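Local coordinates for suppressor of fused family protein (PDB 3K5J) that is of unknown function but resembles the N-terminal domain of human Suppressor of fused and may, like it, bind other proteins, at residues F68-F73 with P122-Q127; R115-S120 with F138-I143; Q145-F150 with I173-T178. All coordinates share one frame; numbering follows the deposited sequence. Where two conformers were deposited one is given.

Interaction 1: residues F68-F73 with P122-Q127; sequences FIISPF and PYPYGQ
The phenol of Y125 reaches from loop 122-127 toward strand 65-71, where F68 and I70, with I69 between them, offer a ring and a methyl-tipped branch to it. I70 and Y125 meet tip to tip: CD1 of I70 lies 3.6 Å from CE2 of Y125, and CG2 of I70 touches the OH of Y125 at 3.7 Å. Beside them the rings of F68 and Y125 meet obliquely, with planes 53° apart and centroids 5.8 Å apart. CE1 of F68 lies at the edge of the Y125 ring, near its plane, 3.8 Å from CE2 of Y125. Two prolines pack beside these rings. P122 crosses F68 at about a right angle and sets its CB 3.6 Å from CZ of F68, at the ring edge; P124 brings CG to 3.8 Å from CD1 of I70, while its CB rests over the centre of one face of the Y125 ring. Within the loop P122 O accepts from the N atoms of both Y125 and G126, forming a tight turn ahead of helix 127-130. Around the contact, W139 packs on F68, I70 and P124, and W16 meets the Y125 ring edge-to-face. The loop after strand 116-120 thus packs its prolines and tyrosine on side chains of strands 65-71 and 135-143, in the mixed sheet of the Sufu-like fold.

Interaction 2: residues R115-S120 with F138-I143; sequences RHFLIS and FWLLPI. With SO4 (sulfate ion), chain E.
F117 lays its ring against L140, and these are the two residues with the most surface buried here. CB of L140 stands over one face of the F117 ring, 3.7 Å from the centroid and 17° off the normal, a CH-pi contact displaced toward the rim at CG. CD1 of L140 continues past CD2 and CE2 of F117, while the edge of that ring meets the backbone at L141 C and P142 N. On the same face of the sheet L140 also runs side by side with I119, its CD2 4.0 Å from CG1 of I119. The strands form an antiparallel ladder within the mixed sheet of this Sufu-like fold: L118 and L141 make a hydrogen-bonded pair, with L118 N to L141 O at 2.8 Å, as do S120 and W139. L118 O is held twice, by L141 N and, from the opposite face of its carbonyl plane, by S120 OG, which stands above that plane at 3.0 Å. F117 and P142 form a non-hydrogen-bonded pair, a place where the ladder asks no N-H of the proline. I143 contributes on the face shared with L118 and L141. Its CG1 lies close to CB of H116. Its CG2 touches CB of L118 at 3.8 Å; F163 of helix 156-166 covers L118, L141 and I143. Where the strands part, one water accepts from R115 N, donates to I143 O and bonds ND1 of H116, whose NE2 makes a weak 3.2 Å bond to O3 of a sulfate ion.

Interaction 3: residues Q145-F150 with I173-T178; sequences QTERLF and INRAST. With SO4 (sulfate ion), chain D; SO4 (sulfate ion), chain E.
The carboxylate of E147 and the guanidinium of R175 meet edge to edge and tip to tip, their planes only 27° apart. R175 grips end-on with two nitrogens: NH2 gives a 2.8 Å bond to OE1 of E147, and NH1 a 2.9 Å bond to OE2 that is straight, at 179°. Both carboxylate oxygens use their syn lone pairs in this salt bridge. OE2 has two more donors, from T178: the backbone N of T178 comes in on the anti side at 2.9 Å, while OG1 of T178 approaches from above the carboxylate plane. With T144 N on OE1, this buried carboxylate is well supplied with donors, which would be expected to keep it ionised. An extended chain beyond CG (chi2 165°) carries E147 out from the helix to the loop, and R175 is likewise extended from CG to NE. NH1 of R175 also bonds A176 O, and NH2 reaches P142 O, so the arginine is fixed at both terminal nitrogens. Sulfate ions, probably from the crystallisation liquor, mark the flanks. One takes T146 N and T146 OG1 on a single oxygen, O2, with OG1 at 2.7 Å, and S177 OG faces its O3; the other lies at the edge of the R148 guanidinium and receives NE on O3 and NH2 on O2, each at 2.9 Å. The contact thus pins loop 173-178 to helix 145-150, which follows strand 135-143 in the chain, while F163 of helix 156-166 packs on both E147 and T178.

In the fold
Interactions 1 and 2 share the mixed sheet, their centres 10 Å apart: strands 65-71 and 135-143 are parallel neighbours, probably hydrogen-bonded through F68 N to F138 O and F68 O to L140 N. The segments of interactions 1 and 2 alternate along the chain, and W139 lies where the two contacts touch. Interaction 3 follows both in sequence, its centre 12 Å from that of interaction 2 and 18 Å from that of interaction 1. There the chain leaves strand 135-143 for helix 145-150, and H116 and R148 share a sulfate. Together the contacts run from the buried sheet to the C-terminal loop.

Interaction 1: residues F68-F73 with P122-Q127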
loop_
_atom_site.group_PDB
_atom_site.type_symbol
_atom_site.label_atom_id
_atom_site.label_comp_id
_atom_site.label_asym_id
_atom_site.label_seq_id
_atom_site.Cartn_x
_atom_site.Cartn_y
_atom_site.Cartn_z
ATOM N N PHE A 68 2.419 -1.169 -0.847
ATOM C CA PHE A 68 1.695 -2.361 -0.459
ATOM C C PHE A 68 0.574 -2.069 0.521
ATOM O O PHE A 68 0.621 -1.101 1.293
ATOM C CB PHE A 68 2.630 -3.460 0.112
ATOM C CG PHE A 68 3.324 -3.095 1.362
ATOM C CD1 PHE A 68 2.722 -3.385 2.591
ATOM C CD2 PHE A 68 4.567 -2.519 1.356
ATOM C CE1 PHE A 68 3.345 -3.035 3.781
ATOM C CE2 PHE A 68 5.190 -2.197 2.548
ATOM C CZ PHE A 68 4.589 -2.442 3.762
ATOM N N ILE A 69 -0.416 -2.958 0.499
ATOM C CA ILE A 69 -1.612 -2.923 1.358
ATOM C C ILE A 69 -1.621 -4.208 2.181
ATOM O O ILE A 69 -1.441 -5.315 1.608
ATOM C CB ILE A 69 -2.898 -2.831 0.518
ATOM C CG1 ILE A 69 -2.943 -1.556 -0.317
ATOM C CG2 ILE A 69 -4.146 -2.965 1.407
ATOM C CD1 ILE A 69 -3.891 -1.569 -1.521
ATOM N N ILE A 70 -1.838 -4.055 3.486
ATOM C CA ILE A 70 -1.995 -5.203 4.398
ATOM C C ILE A 70 -3.483 -5.361 4.682
ATOM O O ILE A 70 -4.116 -4.448 5.200
ATOM C CB ILE A 70 -1.186 -5.079 5.725
ATOM C CG1 ILE A 70 0.224 -4.517 5.502
ATOM C CG2 ILE A 70 -1.197 -6.409 6.485
ATOM C CD1 ILE A 70 0.976 -4.230 6.813
ATOM N N SER A 71 -4.055 -6.498 4.293
ATOM C CA SER A 71 -5.506 -6.695 4.310
ATOM C C SER A 71 -5.922 -7.811 5.245
ATOM O O SER A 71 -5.324 -8.895 5.234
ATOM C CB SER A 71 -6.016 -7.026 2.917
ATOM O OG SER A 71 -7.424 -7.045 2.861
ATOM N N PRO A 72 -6.999 -7.587 6.009
ATOM C CA PRO A 72 -7.475 -8.664 6.894
ATOM C C PRO A 72 -8.045 -9.885 6.181
ATOM O O PRO A 72 -8.142 -10.974 6.778
ATOM C CB PRO A 72 -8.535 -7.940 7.763
ATOM C CG PRO A 72 -8.982 -6.806 6.984
ATOM C CD PRO A 72 -7.768 -6.341 6.200
ATOM N N PHE A 73 -8.455 -9.699 4.946
ATOM C CA PHE A 73 -9.015 -10.773 4.148
ATOM C C PHE A 73 -8.609 -10.615 2.687
ATOM O O PHE A 73 -8.173 -9.548 2.238
ATOM C CB PHE A 73 -10.557 -10.819 4.307
ATOM C CG PHE A 73 -11.245 -9.462 4.088
ATOM C CD1 PHE A 73 -11.479 -8.967 2.806
ATOM C CD2 PHE A 73 -11.683 -8.722 5.168
ATOM C CE1 PHE A 73 -12.132 -7.725 2.612
ATOM C CE2 PHE A 73 -12.300 -7.466 4.981
ATOM C CZ PHE A 73 -12.551 -6.999 3.730
ATOM N N PRO A 122 7.531 1.092 6.166
ATOM C CA PRO A 122 6.873 -0.236 6.338
ATOM C C PRO A 122 7.095 -0.765 7.761
ATOM O O PRO A 122 7.734 -1.796 7.969
ATOM C CB PRO A 122 7.557 -1.079 5.254
ATOM C CG PRO A 122 8.935 -0.500 5.160
ATOM C CD PRO A 122 8.694 0.998 5.261
ATOM N N TYR A 123 6.533 -0.068 8.736
ATOM C CA TYR A 123 6.771 -0.369 10.145
ATOM C C TYR A 123 6.500 -1.817 10.569
ATOM O O TYR A 123 7.237 -2.351 11.392
ATOM C CB TYR A 123 5.990 0.605 11.030
ATOM C CG TYR A 123 6.394 2.054 10.860
ATOM C CD1 TYR A 123 7.678 2.465 11.141
ATOM C CD2 TYR A 123 5.512 3.000 10.355
ATOM C CE1 TYR A 123 8.043 3.794 10.993
ATOM C CE2 TYR A 123 5.860 4.324 10.206
ATOM C CZ TYR A 123 7.139 4.732 10.500
ATOM O OH TYR A 123 7.467 6.047 10.312
ATOM N N PRO A 124 5.476 -2.497 9.982
ATOM C CA PRO A 124 5.243 -3.894 10.417
ATOM C C PRO A 124 6.340 -4.881 10.060
ATOM O O PRO A 124 6.449 -5.956 10.672
ATOM C CB PRO A 124 3.922 -4.264 9.715
ATOM C CG PRO A 124 3.238 -2.930 9.546
ATOM C CD PRO A 124 4.338 -1.999 9.183
ATOM N N TYR A 125 7.156 -4.503 9.067
ATOM C CA TYR A 125 8.095 -5.396 8.428
ATOM C C TYR A 125 9.578 -5.021 8.523
ATOM O O TYR A 125 10.441 -5.904 8.581
ATOM C CB TYR A 125 7.665 -5.610 6.978
ATOM C CG TYR A 125 6.266 -6.145 6.866
ATOM C CD1 TYR A 125 5.904 -7.288 7.564
ATOM C CD2 TYR A 125 5.307 -5.519 6.095
ATOM C CE1 TYR A 125 4.608 -7.788 7.517
ATOM C CE2 TYR A 125 4.013 -6.013 6.021
ATOM C CZ TYR A 125 3.665 -7.161 6.698
ATOM O OH TYR A 125 2.341 -7.600 6.617
ATOM N N GLY A 126 9.856 -3.725 8.543
ATOM C CA GLY A 126 11.234 -3.260 8.729
ATOM C C GLY A 126 12.073 -3.140 7.463
ATOM O O GLY A 126 11.596 -3.306 6.333
ATOM N N GLN A 127 13.358 -2.864 7.676
ATOM C CA GLN A 127 14.247 -2.481 6.634
ATOM C C GLN A 127 14.502 -3.570 5.610
ATOM O O GLN A 127 14.765 -3.264 4.444
ATOM C CB GLN A 127 15.579 -2.036 7.217
ATOM C CG GLN A 127 16.491 -1.337 6.195
ATOM C CD GLN A 127 17.814 -1.011 6.792
ATOM O OE1 GLN A 127 18.630 -1.909 7.038
ATOM N NE2 GLN A 127 18.027 0.268 7.081
#

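Interaction 2: residues R115-S120 with F138-I143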
loop_
_atom_site.group_PDB
_atom_site.type_symbol
_atom_site.label_atom_id
_atom_site.label_comp_id
_atom_site.label_asym_id
_atom_site.label_seq_id
_atom_site.Cartn_x
_atom_site.Cartn_y
_atom_site.Cartn_z
ATOM N N ARG A 115 -11.239 5.947 3.323
ATOM C CA ARG A 115 -11.129 6.227 1.891
ATOM C C ARG A 115 -9.780 6.812 1.502
ATOM O O ARG A 115 -9.615 7.245 0.362
ATOM C CB ARG A 115 -12.189 7.269 1.508
ATOM C CG ARG A 115 -13.599 6.917 1.905
ATOM C CD ARG A 115 -14.538 8.128 1.647
ATOM N NE ARG A 115 -14.762 8.342 0.219
ATOM C CZ ARG A 115 -15.648 7.680 -0.513
ATOM N NH1 ARG A 115 -16.497 6.825 0.034
ATOM N NH2 ARG A 115 -15.737 7.957 -1.782
ATOM N N HIS A 116 -8.833 6.850 2.438
ATOM C CA HIS A 116 -7.502 7.381 2.193
ATOM C C HIS A 116 -6.447 6.449 2.749
ATOM O O HIS A 116 -6.652 5.833 3.785
ATOM C CB HIS A 116 -7.307 8.754 2.864
ATOM C CG HIS A 116 -8.267 9.799 2.414
ATOM N ND1 HIS A 116 -9.518 9.902 2.977
ATOM C CD2 HIS A 116 -8.169 10.785 1.479
ATOM C CE1 HIS A 116 -10.153 10.915 2.404
ATOM N NE2 HIS A 116 -9.361 11.469 1.498
ATOM N N PHE A 117 -5.280 6.487 2.126
ATOM C CA PHE A 117 -4.056 5.919 2.686
ATOM C C PHE A 117 -3.086 7.038 3.016
ATOM O O PHE A 117 -3.055 8.034 2.336
ATOM C CB PHE A 117 -3.342 5.025 1.659
ATOM C CG PHE A 117 -4.126 3.811 1.182
ATOM C CD1 PHE A 117 -4.543 2.814 2.072
ATOM C CD2 PHE A 117 -4.316 3.593 -0.175
ATOM C CE1 PHE A 117 -5.171 1.682 1.624
ATOM C CE2 PHE A 117 -4.959 2.467 -0.622
ATOM C CZ PHE A 117 -5.390 1.508 0.279
ATOM N N LEU A 118 -2.299 6.813 4.043
ATOM C CA LEU A 118 -1.096 7.585 4.326
ATOM C C LEU A 118 0.126 6.779 3.902
ATOM O O LEU A 118 0.309 5.649 4.353
ATOM C CB LEU A 118 -0.963 7.893 5.801
ATOM C CG LEU A 118 0.289 8.659 6.286
ATOM C CD1 LEU A 118 0.403 10.037 5.600
ATOM C CD2 LEU A 118 0.386 8.735 7.825
ATOM N N ILE A 119 0.910 7.333 2.985
ATOM C CA ILE A 119 2.126 6.649 2.463
ATOM C C ILE A 119 3.156 6.687 3.592
ATOM O O ILE A 119 3.581 7.765 4.027
ATOM C CB ILE A 119 2.660 7.286 1.171
ATOM C CG1 ILE A 119 1.594 7.212 0.059
ATOM C CG2 ILE A 119 3.946 6.576 0.771
ATOM C CD1 ILE A 119 1.910 7.931 -1.212
ATOM N N SER A 120 3.494 5.509 4.081
ATOM C CA SER A 120 4.289 5.324 5.285
ATOM C C SER A 120 5.495 4.415 5.110
ATOM O O SER A 120 5.525 3.583 4.198
ATOM C CB SER A 120 3.397 4.746 6.378
ATOM O OG SER A 120 2.250 5.553 6.609
ATOM N N PHE A 138 6.938 1.085 0.274
ATOM C CA PHE A 138 6.168 1.896 1.203
ATOM C C PHE A 138 4.795 1.294 1.476
ATOM O O PHE A 138 4.170 0.692 0.611
ATOM C CB PHE A 138 6.003 3.362 0.694
ATOM C CG PHE A 138 7.278 4.143 0.573
ATOM C CD1 PHE A 138 8.413 3.825 1.288
ATOM C CD2 PHE A 138 7.346 5.168 -0.336
ATOM C CE1 PHE A 138 9.546 4.601 1.160
ATOM C CE2 PHE A 138 8.514 5.923 -0.491
ATOM C CZ PHE A 138 9.603 5.608 0.264
ATOM N N TRP A 139 4.319 1.531 2.696
ATOM C CA TRP A 139 3.053 1.013 3.210
ATOM C C TRP A 139 1.922 2.006 2.997
ATOM O O TRP A 139 2.014 3.181 3.366
ATOM C CB TRP A 139 3.248 0.757 4.698
ATOM C CG TRP A 139 2.114 0.245 5.452
ATOM C CD1 TRP A 139 1.100 -0.519 4.991
ATOM C CD2 TRP A 139 1.941 0.331 6.863
ATOM N NE1 TRP A 139 0.271 -0.897 6.015
ATOM C CE2 TRP A 139 0.770 -0.387 7.182
ATOM C CE3 TRP A 139 2.640 0.956 7.892
ATOM C CZ2 TRP A 139 0.314 -0.522 8.488
ATOM C CZ3 TRP A 139 2.179 0.846 9.181
ATOM C CH2 TRP A 139 1.038 0.112 9.466
ATOM N N LEU A 140 0.868 1.544 2.343
ATOM C CA LEU A 140 -0.387 2.276 2.229
ATOM C C LEU A 140 -1.251 1.983 3.484
ATOM O O LEU A 140 -1.964 0.986 3.539
ATOM C CB LEU A 140 -1.095 1.865 0.949
ATOM C CG LEU A 140 -0.419 2.250 -0.363
ATOM C CD1 LEU A 140 -1.084 1.614 -1.555
ATOM C CD2 LEU A 140 -0.287 3.753 -0.502
ATOM N N LEU A 141 -1.155 2.868 4.466
ATOM C CA LEU A 141 -1.813 2.688 5.752
ATOM C C LEU A 141 -3.203 3.351 5.694
ATOM O O LEU A 141 -3.286 4.566 5.487
ATOM C CB LEU A 141 -0.968 3.361 6.838
ATOM C CG LEU A 141 -1.619 3.577 8.206
ATOM C CD1 LEU A 141 -2.123 2.244 8.773
ATOM C CD2 LEU A 141 -0.622 4.273 9.141
ATOM N N PRO A 142 -4.301 2.586 5.853
ATOM C CA PRO A 142 -5.614 3.266 5.843
ATOM C C PRO A 142 -5.791 4.217 7.013
ATOM O O PRO A 142 -5.432 3.881 8.151
ATOM C CB PRO A 142 -6.623 2.112 5.919
ATOM C CG PRO A 142 -5.855 0.870 5.660
ATOM C CD PRO A 142 -4.423 1.135 6.031
ATOM N N ILE A 143 -6.318 5.416 6.721
ATOM C CA ILE A 143 -6.592 6.382 7.764
ATOM C C ILE A 143 -8.055 6.819 7.700
ATOM O O ILE A 143 -8.698 6.704 6.665
ATOM C CB ILE A 143 -5.647 7.618 7.685
ATOM C CG1 ILE A 143 -5.875 8.471 6.456
ATOM C CG2 ILE A 143 -4.139 7.182 7.789
ATOM C CD1 ILE A 143 -5.071 9.815 6.426
HETATM S S SO4 E . -8.056 14.738 -1.149
HETATM O O1 SO4 E . -9.218 15.491 -0.644
HETATM O O2 SO4 E . -6.995 15.726 -1.258
HETATM O O3 SO4 E . -7.718 13.687 -0.137
HETATM O O4 SO4 E . -8.361 14.224 -2.498
HETATM O O HOH W 1 -10.546 8.137 5.016
#

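Interaction 3: residues Q145-F150 with I173-T178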
loop_
_atom_site.group_PDB
_atom_site.type_symbol
_atom_site.label_atom_id
_atom_site.label_comp_id
_atom_site.label_asym_id
_atom_site.label_seq_id
_atom_site.Cartn_x
_atom_site.Cartn_y
_atom_site.Cartn_z
ATOM N N GLN A 145 -11.467 9.272 7.928
ATOM C CA GLN A 145 -11.770 10.509 7.211
ATOM C C GLN A 145 -11.410 11.732 8.046
ATOM O O GLN A 145 -10.894 12.735 7.507
ATOM C CB GLN A 145 -13.231 10.544 6.765
ATOM C CG GLN A 145 -13.499 9.527 5.677
ATOM C CD GLN A 145 -14.911 9.581 5.182
ATOM O OE1 GLN A 145 -15.360 10.648 4.736
ATOM N NE2 GLN A 145 -15.590 8.426 5.124
ATOM N N THR A 146 -11.617 11.635 9.350
ATOM C CA THR A 146 -11.245 12.726 10.231
ATOM C C THR A 146 -9.732 12.860 10.429
ATOM O O THR A 146 -9.230 13.975 10.553
ATOM C CB THR A 146 -12.021 12.686 11.532
ATOM O OG1 THR A 146 -11.817 11.468 12.272
ATOM C CG2 THR A 146 -13.494 12.854 11.262
ATOM N N GLU A 147 -9.008 11.741 10.411
ATOM C CA GLU A 147 -7.550 11.784 10.353
ATOM C C GLU A 147 -7.034 12.473 9.100
ATOM O O GLU A 147 -6.068 13.239 9.178
ATOM C CB GLU A 147 -6.950 10.376 10.530
ATOM C CG GLU A 147 -7.134 9.816 11.937
ATOM C CD GLU A 147 -6.897 8.337 12.064
ATOM O OE1 GLU A 147 -6.708 7.663 11.024
ATOM O OE2 GLU A 147 -6.906 7.854 13.231
ATOM N N ARG A 148 -7.631 12.199 7.957
ATOM C CA ARG A 148 -7.246 12.870 6.724
ATOM C C ARG A 148 -7.419 14.374 6.872
ATOM O O ARG A 148 -6.544 15.164 6.507
ATOM C CB ARG A 148 -8.066 12.357 5.544
ATOM C CG ARG A 148 -8.047 13.238 4.299
ATOM C CD ARG A 148 -6.659 13.343 3.685
ATOM N NE ARG A 148 -6.698 14.251 2.542
ATOM C CZ ARG A 148 -6.283 15.507 2.579
ATOM N NH1 ARG A 148 -5.780 15.987 3.703
ATOM N NH2 ARG A 148 -6.373 16.277 1.489
ATOM N N LEU A 149 -8.579 14.766 7.395
ATOM C CA LEU A 149 -8.849 16.209 7.582
ATOM C C LEU A 149 -7.831 16.855 8.518
ATOM O O LEU A 149 -7.348 17.993 8.261
ATOM C CB LEU A 149 -10.284 16.426 8.079
ATOM C CG LEU A 149 -10.630 17.904 8.320
ATOM C CD1 LEU A 149 -10.587 18.681 7.023
ATOM C CD2 LEU A 149 -12.000 17.979 8.985
ATOM N N PHE A 150 -7.499 16.181 9.603
ATOM C CA PHE A 150 -6.499 16.610 10.545
ATOM C C PHE A 150 -5.205 16.992 9.848
ATOM O O PHE A 150 -4.584 17.936 10.244
ATOM C CB PHE A 150 -6.308 15.497 11.603
ATOM C CG PHE A 150 -5.244 15.729 12.620
ATOM C CD1 PHE A 150 -3.983 15.260 12.418
ATOM C CD2 PHE A 150 -5.535 16.300 13.841
ATOM C CE1 PHE A 150 -3.009 15.423 13.350
ATOM C CE2 PHE A 150 -4.555 16.458 14.763
ATOM C CZ PHE A 150 -3.301 16.004 14.514
ATOM N N ILE A 173 -11.196 -2.723 10.065
ATOM C CA ILE A 173 -11.873 -1.859 9.122
ATOM C C ILE A 173 -12.737 -0.763 9.785
ATOM O O ILE A 173 -13.134 0.206 9.108
ATOM C CB ILE A 173 -12.705 -2.599 8.055
ATOM C CG1 ILE A 173 -13.907 -3.319 8.671
ATOM C CG2 ILE A 173 -11.826 -3.598 7.300
ATOM C CD1 ILE A 173 -14.903 -3.861 7.660
ATOM N N ASN A 174 -12.980 -0.920 11.080
ATOM C CA ASN A 174 -13.773 0.018 11.883
ATOM C C ASN A 174 -12.985 0.516 13.103
ATOM O O ASN A 174 -13.584 0.883 14.125
ATOM C CB ASN A 174 -15.107 -0.630 12.327
ATOM C CG ASN A 174 -16.052 0.369 13.007
ATOM O OD1 ASN A 174 -16.257 1.457 12.479
ATOM N ND2 ASN A 174 -16.663 -0.027 14.151
ATOM N N ARG A 175 -11.651 0.569 13.055
ATOM C CA ARG A 175 -10.930 1.079 14.208
ATOM C C ARG A 175 -11.369 2.504 14.528
ATOM O O ARG A 175 -11.746 3.255 13.634
ATOM C CB ARG A 175 -9.421 1.037 14.030
ATOM C CG ARG A 175 -8.844 1.963 12.997
ATOM C CD ARG A 175 -7.319 2.099 13.178
ATOM N NE ARG A 175 -6.717 2.938 12.163
ATOM C CZ ARG A 175 -6.645 4.274 12.197
ATOM N NH1 ARG A 175 -7.131 4.993 13.227
ATOM N NH2 ARG A 175 -6.072 4.909 11.187
ATOM N N ALA A 176 -11.249 2.892 15.791
ATOM C CA ALA A 176 -11.540 4.257 16.177
ATOM C C ALA A 176 -10.543 5.224 15.571
ATOM O O ALA A 176 -9.338 4.924 15.421
ATOM C CB ALA A 176 -11.524 4.402 17.683
ATOM N N SER A 177 -11.017 6.406 15.252
ATOM C CA SER A 177 -10.100 7.512 14.946
ATOM C C SER A 177 -9.230 7.855 16.130
ATOM O O SER A 177 -9.647 7.702 17.285
ATOM C CB SER A 177 -10.841 8.772 14.558
ATOM O OG SER A 177 -11.348 8.658 13.261
ATOM N N THR A 178 -8.031 8.371 15.842
ATOM C CA THR A 178 -7.075 8.829 16.850
ATOM C C THR A 178 -7.111 10.335 17.076
ATOM O O THR A 178 -6.363 10.846 17.915
ATOM C CB THR A 178 -5.654 8.448 16.458
ATOM O OG1 THR A 178 -5.263 9.107 15.229
ATOM C CG2 THR A 178 -5.524 6.960 16.392
HETATM S S SO4 D . -14.395 8.969 11.708
HETATM O O1 SO4 D . -15.349 9.920 12.224
HETATM O O2 SO4 D . -13.364 9.629 10.994
HETATM O O3 SO4 D . -13.827 8.321 12.919
HETATM O O4 SO4 D . -15.060 7.924 10.892
HETATM S S SO4 E . -8.056 14.738 -1.149
HETATM O O1 SO4 E . -9.218 15.491 -0.644
HETATM O O2 SO4 E . -6.995 15.726 -1.258
HETATM O O3 SO4 E . -7.718 13.687 -0.137
HETATM O O4 SO4 E . -8.361 14.224 -2.498
#